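Long-range contact in lipopolysaccharide heptosyltransferase 2 (Escherichia coli, PDB 1PSW), which transfers the second heptose from ADP-L-glycero-beta-D-manno-heptose onto heptosyl-Kdo2-lipid A in building the lipopolysaccharide core: residues Glu65-Arg77 against Ser90-Ile102. Numbering follows the deposited sequence.
Unlike the reference sequence in segment 90-102: Leu98 (reference Phe).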
ATOM      1  N   GLU A  65       1.077   2.793  28.542  1.00 63.26           N
ATOM      2  CA  GLU A  65       2.067   2.826  27.469  1.00 63.26           C
ATOM      3  C   GLU A  65       2.920   4.086  27.572  1.00 61.75           C
ATOM      4  O   GLU A  65       4.039   4.129  27.060  1.00 61.35           O
ATOM      5  CB  GLU A  65       1.376   2.783  26.101  1.00 64.69           C
ATOM      6  CG  GLU A  65       0.460   1.580  25.907  1.00 68.47           C
ATOM      7  CD  GLU A  65      -0.290   1.623  24.585  1.00 69.72           C
ATOM      8  OE1 GLU A  65      -0.909   2.669  24.283  1.00 70.58           O
ATOM      9  OE2 GLU A  65      -0.281   0.609  23.857  1.00 71.06           O
ATOM     10  N   ILE A  66       2.390   5.108  28.236  1.00 59.82           N
ATOM     11  CA  ILE A  66       3.109   6.368  28.392  1.00 58.36           C
ATOM     12  C   ILE A  66       4.496   6.135  28.976  1.00 57.02           C
ATOM     13  O   ILE A  66       5.471   6.757  28.552  1.00 56.07           O
ATOM     14  CB  ILE A  66       2.350   7.351  29.314  1.00 59.01           C
ATOM     15  CG1 ILE A  66       0.964   7.659  28.737  1.00 60.00           C
ATOM     16  CG2 ILE A  66       3.147   8.635  29.466  1.00 59.05           C
ATOM     17  CD1 ILE A  66      -0.047   6.530  28.894  1.00 60.90           C
ATOM     18  N   GLY A  67       4.582   5.235  29.950  1.00 55.98           N
ATOM     19  CA  GLY A  67       5.861   4.941  30.568  1.00 54.82           C
ATOM     20  C   GLY A  67       6.802   4.255  29.598  1.00 53.77           C
ATOM     21  O   GLY A  67       8.017   4.418  29.679  1.00 52.71           O
ATOM     22  N   GLU A  68       6.232   3.485  28.678  1.00 53.41           N
ATOM     23  CA  GLU A  68       7.011   2.764  27.679  1.00 53.20           C
ATOM     24  C   GLU A  68       7.508   3.712  26.597  1.00 50.89           C
ATOM     25  O   GLU A  68       8.670   3.656  26.200  1.00 50.73           O
ATOM     26  CB  GLU A  68       6.154   1.673  27.043  1.00 55.91           C
ATOM     27  CG  GLU A  68       5.541   0.714  28.041  1.00 59.56           C
ATOM     28  CD  GLU A  68       4.492  -0.175  27.410  1.00 62.59           C
ATOM     29  OE1 GLU A  68       4.849  -0.965  26.509  1.00 64.19           O
ATOM     30  OE2 GLU A  68       3.310  -0.080  27.809  1.00 63.92           O
ATOM     31  N   ARG A  69       6.618   4.577  26.119  1.00 48.73           N
ATOM     32  CA  ARG A  69       6.971   5.539  25.085  1.00 46.36           C
ATOM     33  C   ARG A  69       8.181   6.366  25.496  1.00 45.00           C
ATOM     34  O   ARG A  69       9.049   6.657  24.672  1.00 42.94           O
ATOM     35  CB  ARG A  69       5.793   6.469  24.788  1.00 46.46           C
ATOM     36  CG  ARG A  69       4.682   5.828  23.977  1.00 48.35           C
ATOM     37  CD  ARG A  69       3.770   6.882  23.363  1.00 48.94           C
ATOM     38  NE  ARG A  69       2.943   6.322  22.298  1.00 51.38           N
ATOM     39  CZ  ARG A  69       1.939   5.475  22.496  1.00 52.97           C
ATOM     40  NH1 ARG A  69       1.627   5.089  23.726  1.00 55.66           N
ATOM     41  NH2 ARG A  69       1.256   5.001  21.463  1.00 54.51           N
ATOM     42  N   ARG A  70       8.235   6.748  26.769  1.00 44.55           N
ATOM     43  CA  ARG A  70       9.357   7.536  27.269  1.00 44.83           C
ATOM     44  C   ARG A  70      10.644   6.718  27.233  1.00 43.53           C
ATOM     45  O   ARG A  70      11.687   7.210  26.798  1.00 42.84           O
ATOM     46  CB  ARG A  70       9.082   8.031  28.698  1.00 46.90           C
ATOM     47  CG  ARG A  70       8.124   9.216  28.762  1.00 50.52           C
ATOM     48  CD  ARG A  70       7.784   9.641  30.191  1.00 53.83           C
ATOM     49  NE  ARG A  70       8.937  10.127  30.949  1.00 56.60           N
ATOM     50  CZ  ARG A  70       9.744   9.355  31.673  1.00 57.84           C
ATOM     51  NH1 ARG A  70       9.530   8.048  31.743  1.00 58.75           N
ATOM     52  NH2 ARG A  70      10.762   9.889  32.337  1.00 58.65           N
ATOM     53  N   LYS A  71      10.567   5.469  27.682  1.00 42.72           N
ATOM     54  CA  LYS A  71      11.734   4.590  27.680  1.00 42.35           C
ATOM     55  C   LYS A  71      12.203   4.372  26.246  1.00 40.05           C
ATOM     56  O   LYS A  71      13.397   4.441  25.954  1.00 39.24           O
ATOM     57  CB  LYS A  71      11.397   3.239  28.320  1.00 44.60           C
ATOM     58  CG  LYS A  71      11.059   3.308  29.801  1.00 48.58           C
ATOM     59  CD  LYS A  71      10.791   1.922  30.369  1.00 50.71           C
ATOM     60  CE  LYS A  71      10.385   1.985  31.837  1.00 52.41           C
ATOM     61  NZ  LYS A  71      10.086   0.630  32.396  1.00 53.40           N
ATOM     62  N   LEU A  72      11.254   4.106  25.355  1.00 38.86           N
ATOM     63  CA  LEU A  72      11.569   3.893  23.949  1.00 37.71           C
ATOM     64  C   LEU A  72      12.256   5.135  23.397  1.00 36.30           C
ATOM     65  O   LEU A  72      13.306   5.046  22.762  1.00 36.15           O
ATOM     66  CB  LEU A  72      10.289   3.617  23.159  1.00 37.79           C
ATOM     67  CG  LEU A  72      10.436   3.465  21.644  1.00 38.50           C
ATOM     68  CD1 LEU A  72      11.303   2.253  21.322  1.00 39.05           C
ATOM     69  CD2 LEU A  72       9.060   3.319  21.011  1.00 37.98           C
ATOM     70  N   GLY A  73      11.657   6.294  23.649  1.00 35.26           N
ATOM     71  CA  GLY A  73      12.222   7.541  23.170  1.00 35.61           C
ATOM     72  C   GLY A  73      13.613   7.811  23.712  1.00 36.85           C
ATOM     73  O   GLY A  73      14.487   8.291  22.989  1.00 37.07           O
ATOM     74  N   HIS A  74      13.822   7.500  24.988  1.00 37.22           N
ATOM     75  CA  HIS A  74      15.117   7.717  25.625  1.00 38.22           C
ATOM     76  C   HIS A  74      16.222   6.874  25.003  1.00 37.10           C
ATOM     77  O   HIS A  74      17.356   7.332  24.871  1.00 37.43           O
ATOM     78  CB  HIS A  74      15.037   7.413  27.124  1.00 40.46           C
ATOM     79  CG  HIS A  74      14.211   8.396  27.895  1.00 43.55           C
ATOM     80  ND1 HIS A  74      14.070   9.711  27.509  1.00 45.40           N
ATOM     81  CD2 HIS A  74      13.527   8.267  29.056  1.00 44.25           C
ATOM     82  CE1 HIS A  74      13.335  10.352  28.402  1.00 46.06           C
ATOM     83  NE2 HIS A  74      12.995   9.499  29.350  1.00 46.16           N
ATOM     84  N   SER A  75      15.889   5.647  24.622  1.00 36.72           N
ATOM     85  CA  SER A  75      16.861   4.746  24.019  1.00 37.87           C
ATOM     86  C   SER A  75      17.300   5.229  22.639  1.00 37.28           C
ATOM     87  O   SER A  75      18.371   4.859  22.160  1.00 37.72           O
ATOM     88  CB  SER A  75      16.270   3.341  23.904  1.00 38.17           C
ATOM     89  OG  SER A  75      15.200   3.320  22.976  1.00 39.87           O
ATOM     90  N   LEU A  76      16.474   6.059  22.008  1.00 35.94           N
ATOM     91  CA  LEU A  76      16.771   6.584  20.680  1.00 36.03           C
ATOM     92  C   LEU A  76      17.664   7.814  20.715  1.00 36.92           C
ATOM     93  O   LEU A  76      18.069   8.320  19.671  1.00 35.52           O
ATOM     94  CB  LEU A  76      15.473   6.923  19.944  1.00 35.15           C
ATOM     95  CG  LEU A  76      14.530   5.758  19.647  1.00 35.09           C
ATOM     96  CD1 LEU A  76      13.269   6.290  18.985  1.00 35.37           C
ATOM     97  CD2 LEU A  76      15.221   4.741  18.749  1.00 35.56           C
ATOM     98  N   ARG A  77      17.966   8.301  21.914  1.00 39.06           N
ATOM     99  CA  ARG A  77      18.823   9.469  22.053  1.00 42.01           C
ATOM    100  C   ARG A  77      20.213   9.177  21.510  1.00 42.48           C
ATOM    101  O   ARG A  77      20.849  10.043  20.910  1.00 42.66           O
ATOM    102  CB  ARG A  77      18.907   9.890  23.519  1.00 44.53           C
ATOM    103  CG  ARG A  77      17.649  10.571  24.028  1.00 46.37           C
ATOM    104  CD  ARG A  77      17.713  10.820  25.522  1.00 49.86           C
ATOM    105  NE  ARG A  77      16.615  11.668  25.968  1.00 52.52           N
ATOM    106  CZ  ARG A  77      16.328  11.920  27.241  1.00 54.61           C
ATOM    107  NH1 ARG A  77      17.061  11.384  28.210  1.00 55.69           N
ATOM    108  NH2 ARG A  77      15.307  12.710  27.545  1.00 54.59           N
ATOM    109  N   SER A  90      -2.478  10.913  14.811  1.00 30.57           N
ATOM    110  CA  SER A  90      -2.726  10.806  16.243  1.00 33.05           C
ATOM    111  C   SER A  90      -1.768  11.663  17.057  1.00 33.66           C
ATOM    112  O   SER A  90      -0.616  11.874  16.680  1.00 32.91           O
ATOM    113  CB  SER A  90      -2.615   9.357  16.703  1.00 34.48           C
ATOM    114  OG  SER A  90      -1.266   8.951  16.752  1.00 34.90           O
ATOM    115  N   PHE A  91      -2.269  12.164  18.178  1.00 35.22           N
ATOM    116  CA  PHE A  91      -1.483  12.986  19.079  1.00 36.07           C
ATOM    117  C   PHE A  91      -0.309  12.193  19.657  1.00 33.60           C
ATOM    118  O   PHE A  91       0.834  12.635  19.601  1.00 33.13           O
ATOM    119  CB  PHE A  91      -2.382  13.493  20.212  1.00 40.62           C
ATOM    120  CG  PHE A  91      -1.639  13.845  21.469  1.00 43.45           C
ATOM    121  CD1 PHE A  91      -0.816  14.967  21.522  1.00 44.02           C
ATOM    122  CD2 PHE A  91      -1.747  13.036  22.596  1.00 45.10           C
ATOM    123  CE1 PHE A  91      -0.118  15.279  22.684  1.00 44.88           C
ATOM    124  CE2 PHE A  91      -1.055  13.338  23.761  1.00 46.12           C
ATOM    125  CZ  PHE A  91      -0.236  14.461  23.803  1.00 45.30           C
ATOM    126  N   LYS A  92      -0.602  11.019  20.204  1.00 33.73           N
ATOM    127  CA  LYS A  92       0.420  10.182  20.819  1.00 33.68           C
ATOM    128  C   LYS A  92       1.541   9.761  19.871  1.00 32.59           C
ATOM    129  O   LYS A  92       2.662   9.498  20.315  1.00 31.80           O
ATOM    130  CB  LYS A  92      -0.224   8.936  21.425  1.00 35.51           C
ATOM    131  CG  LYS A  92      -0.798   7.974  20.403  1.00 38.99           C
ATOM    132  CD  LYS A  92      -1.455   6.778  21.071  1.00 43.32           C
ATOM    133  CE  LYS A  92      -1.854   5.730  20.041  1.00 46.50           C
ATOM    134  NZ  LYS A  92      -2.487   4.529  20.659  1.00 48.49           N
ATOM    135  N   SER A  93       1.256   9.702  18.571  1.00 29.64           N
ATOM    136  CA  SER A  93       2.275   9.290  17.605  1.00 28.35           C
ATOM    137  C   SER A  93       3.476  10.234  17.542  1.00 27.40           C
ATOM    138  O   SER A  93       4.561   9.827  17.135  1.00 27.74           O
ATOM    139  CB  SER A  93       1.665   9.135  16.201  1.00 27.01           C
ATOM    140  OG  SER A  93       1.394  10.393  15.601  1.00 24.60           O
ATOM    141  N   ALA A  94       3.295  11.487  17.951  1.00 26.58           N
ATOM    142  CA  ALA A  94       4.399  12.439  17.922  1.00 26.68           C
ATOM    143  C   ALA A  94       5.143  12.552  19.256  1.00 28.22           C
ATOM    144  O   ALA A  94       6.023  13.400  19.413  1.00 28.98           O
ATOM    145  CB  ALA A  94       3.893  13.809  17.486  1.00 26.12           C
ATOM    146  N   LEU A  95       4.803  11.692  20.208  1.00 29.77           N
ATOM    147  CA  LEU A  95       5.447  11.723  21.518  1.00 31.72           C
ATOM    148  C   LEU A  95       6.894  11.232  21.493  1.00 32.13           C
ATOM    149  O   LEU A  95       7.793  11.906  22.000  1.00 31.70           O
ATOM    150  CB  LEU A  95       4.636  10.894  22.520  1.00 32.53           C
ATOM    151  CG  LEU A  95       3.344  11.551  23.028  1.00 34.29           C
ATOM    152  CD1 LEU A  95       2.558  10.569  23.890  1.00 33.01           C
ATOM    153  CD2 LEU A  95       3.695  12.804  23.825  1.00 32.88           C
ATOM    154  N   VAL A  96       7.121  10.065  20.901  1.00 31.61           N
ATOM    155  CA  VAL A  96       8.460   9.493  20.833  1.00 31.27           C
ATOM    156  C   VAL A  96       9.546  10.463  20.371  1.00 30.73           C
ATOM    157  O   VAL A  96      10.575  10.599  21.031  1.00 29.94           O
ATOM    158  CB  VAL A  96       8.481   8.246  19.926  1.00 32.33           C
ATOM    159  CG1 VAL A  96       9.911   7.796  19.679  1.00 33.83           C
ATOM    160  CG2 VAL A  96       7.692   7.129  20.582  1.00 33.11           C
ATOM    161  N   PRO A  97       9.339  11.146  19.232  1.00 30.74           N
ATOM    162  CA  PRO A  97      10.347  12.089  18.736  1.00 31.38           C
ATOM    163  C   PRO A  97      10.763  13.137  19.764  1.00 32.67           C
ATOM    164  O   PRO A  97      11.929  13.538  19.823  1.00 31.85           O
ATOM    165  CB  PRO A  97       9.666  12.713  17.523  1.00 30.15           C
ATOM    166  CG  PRO A  97       8.826  11.596  17.016  1.00 31.12           C
ATOM    167  CD  PRO A  97       8.215  11.051  18.285  1.00 30.54           C
ATOM    168  N   LEU A  98       9.811  13.584  20.573  1.00 33.82           N
ATOM    169  CA  LEU A  98      10.109  14.582  21.592  1.00 35.46           C
ATOM    170  C   LEU A  98      10.987  13.970  22.679  1.00 34.16           C
ATOM    171  O   LEU A  98      12.014  14.538  23.045  1.00 35.04           O
ATOM    172  CB  LEU A  98       8.811  15.120  22.204  1.00 36.91           C
ATOM    173  CG  LEU A  98       8.958  16.235  23.247  1.00 39.92           C
ATOM    174  CD1 LEU A  98       9.730  17.407  22.657  1.00 41.38           C
ATOM    175  CD2 LEU A  98       7.579  16.685  23.697  1.00 40.80           C
ATOM    176  N   PHE A  99      10.587  12.805  23.183  1.00 33.66           N
ATOM    177  CA  PHE A  99      11.350  12.124  24.223  1.00 35.55           C
ATOM    178  C   PHE A  99      12.758  11.779  23.743  1.00 36.33           C
ATOM    179  O   PHE A  99      13.688  11.675  24.546  1.00 36.21           O
ATOM    180  CB  PHE A  99      10.640  10.841  24.663  1.00 35.85           C
ATOM    181  CG  PHE A  99       9.248  11.062  25.195  1.00 38.67           C
ATOM    182  CD1 PHE A  99       8.951  12.176  25.980  1.00 40.33           C
ATOM    183  CD2 PHE A  99       8.240  10.141  24.934  1.00 37.42           C
ATOM    184  CE1 PHE A  99       7.671  12.365  26.500  1.00 40.34           C
ATOM    185  CE2 PHE A  99       6.960  10.320  25.448  1.00 39.65           C
ATOM    186  CZ  PHE A  99       6.673  11.436  26.233  1.00 39.84           C
ATOM    187  N   ALA A 100      12.909  11.599  22.434  1.00 35.16           N
ATOM    188  CA  ALA A 100      14.198  11.265  21.845  1.00 34.43           C
ATOM    189  C   ALA A 100      15.119  12.480  21.817  1.00 34.64           C
ATOM    190  O   ALA A 100      16.309  12.357  21.533  1.00 34.21           O
ATOM    191  CB  ALA A 100      14.000  10.728  20.431  1.00 35.57           C
ATOM    192  N   GLY A 101      14.563  13.654  22.104  1.00 34.39           N
ATOM    193  CA  GLY A 101      15.361  14.867  22.106  1.00 34.13           C
ATOM    194  C   GLY A 101      15.728  15.371  20.724  1.00 34.45           C
ATOM    195  O   GLY A 101      16.709  16.095  20.562  1.00 34.80           O
ATOM    196  N   ILE A 102      14.944  14.994  19.719  1.00 34.03           N
ATOM    197  CA  ILE A 102      15.213  15.427  18.348  1.00 33.63           C
ATOM    198  C   ILE A 102      14.857  16.904  18.189  1.00 34.46           C
ATOM    199  O   ILE A 102      13.729  17.310  18.467  1.00 33.15           O
ATOM    200  CB  ILE A 102      14.404  14.581  17.347  1.00 34.18           C
ATOM    201  CG1 ILE A 102      14.690  13.098  17.597  1.00 32.52           C
ATOM    202  CG2 ILE A 102      14.777  14.963  15.920  1.00 32.86           C
ATOM    203  CD1 ILE A 102      13.780  12.147  16.845  1.00 34.12           C
TER
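The Phe99 ring turns one face to Arg70, whose CG stands over its centre, 3.7 Å from the centroid, a CH-pi contact. The other face of the ring looks onto its own helix at the carbonyl of Leu95. An alanine in place of Phe99 would probably leave Arg70 CG without the ring face beneath it and open a gap beside Arg69 and Arg70. At Gly73 the backbones come closest, its CA 4.4 Å from that of Ala100; a beta carbon there would collide with Phe99 CB. Gly73 O meets Ala100 CA at 3.2 Å in a CA-H...O contact. Deeper in, the side chains of Leu76 and Val96 cross at about a right angle, CD1 of Leu76 3.7 Å from CG1 of Val96, while Leu72 CD2 reaches the other branch, Val96 CG2; all three residues also touch Met36 of strand 32-37. Toward the N-terminal ends, the guanidinium of Arg69, carried across to Lys92 on an extended chain (chi2 -163°), has Lys92 CB over one face and Lys92 CD 3.3 Å from NH2. Glu65 OE1, at the guanidinium edge, forms a salt bridge with Arg69 NH1 (3.5 Å) and probably offsets the closeness of the Arg69 and Lys92 charges. At the far end, Arg77 NE gives a weak hydrogen bond to Phe99 O (3.3 Å, 132°), just before Gly101 closes the second helix in a Schellman motif. Crossing at -50° with axes 7.7 Å apart, helices 66-75 and 95-99 pack together on one side of a parallel sheet of strand order 3-2-1-4-5-6, the Rossmann-like N-terminal domain of a GT-B glycosyltransferase.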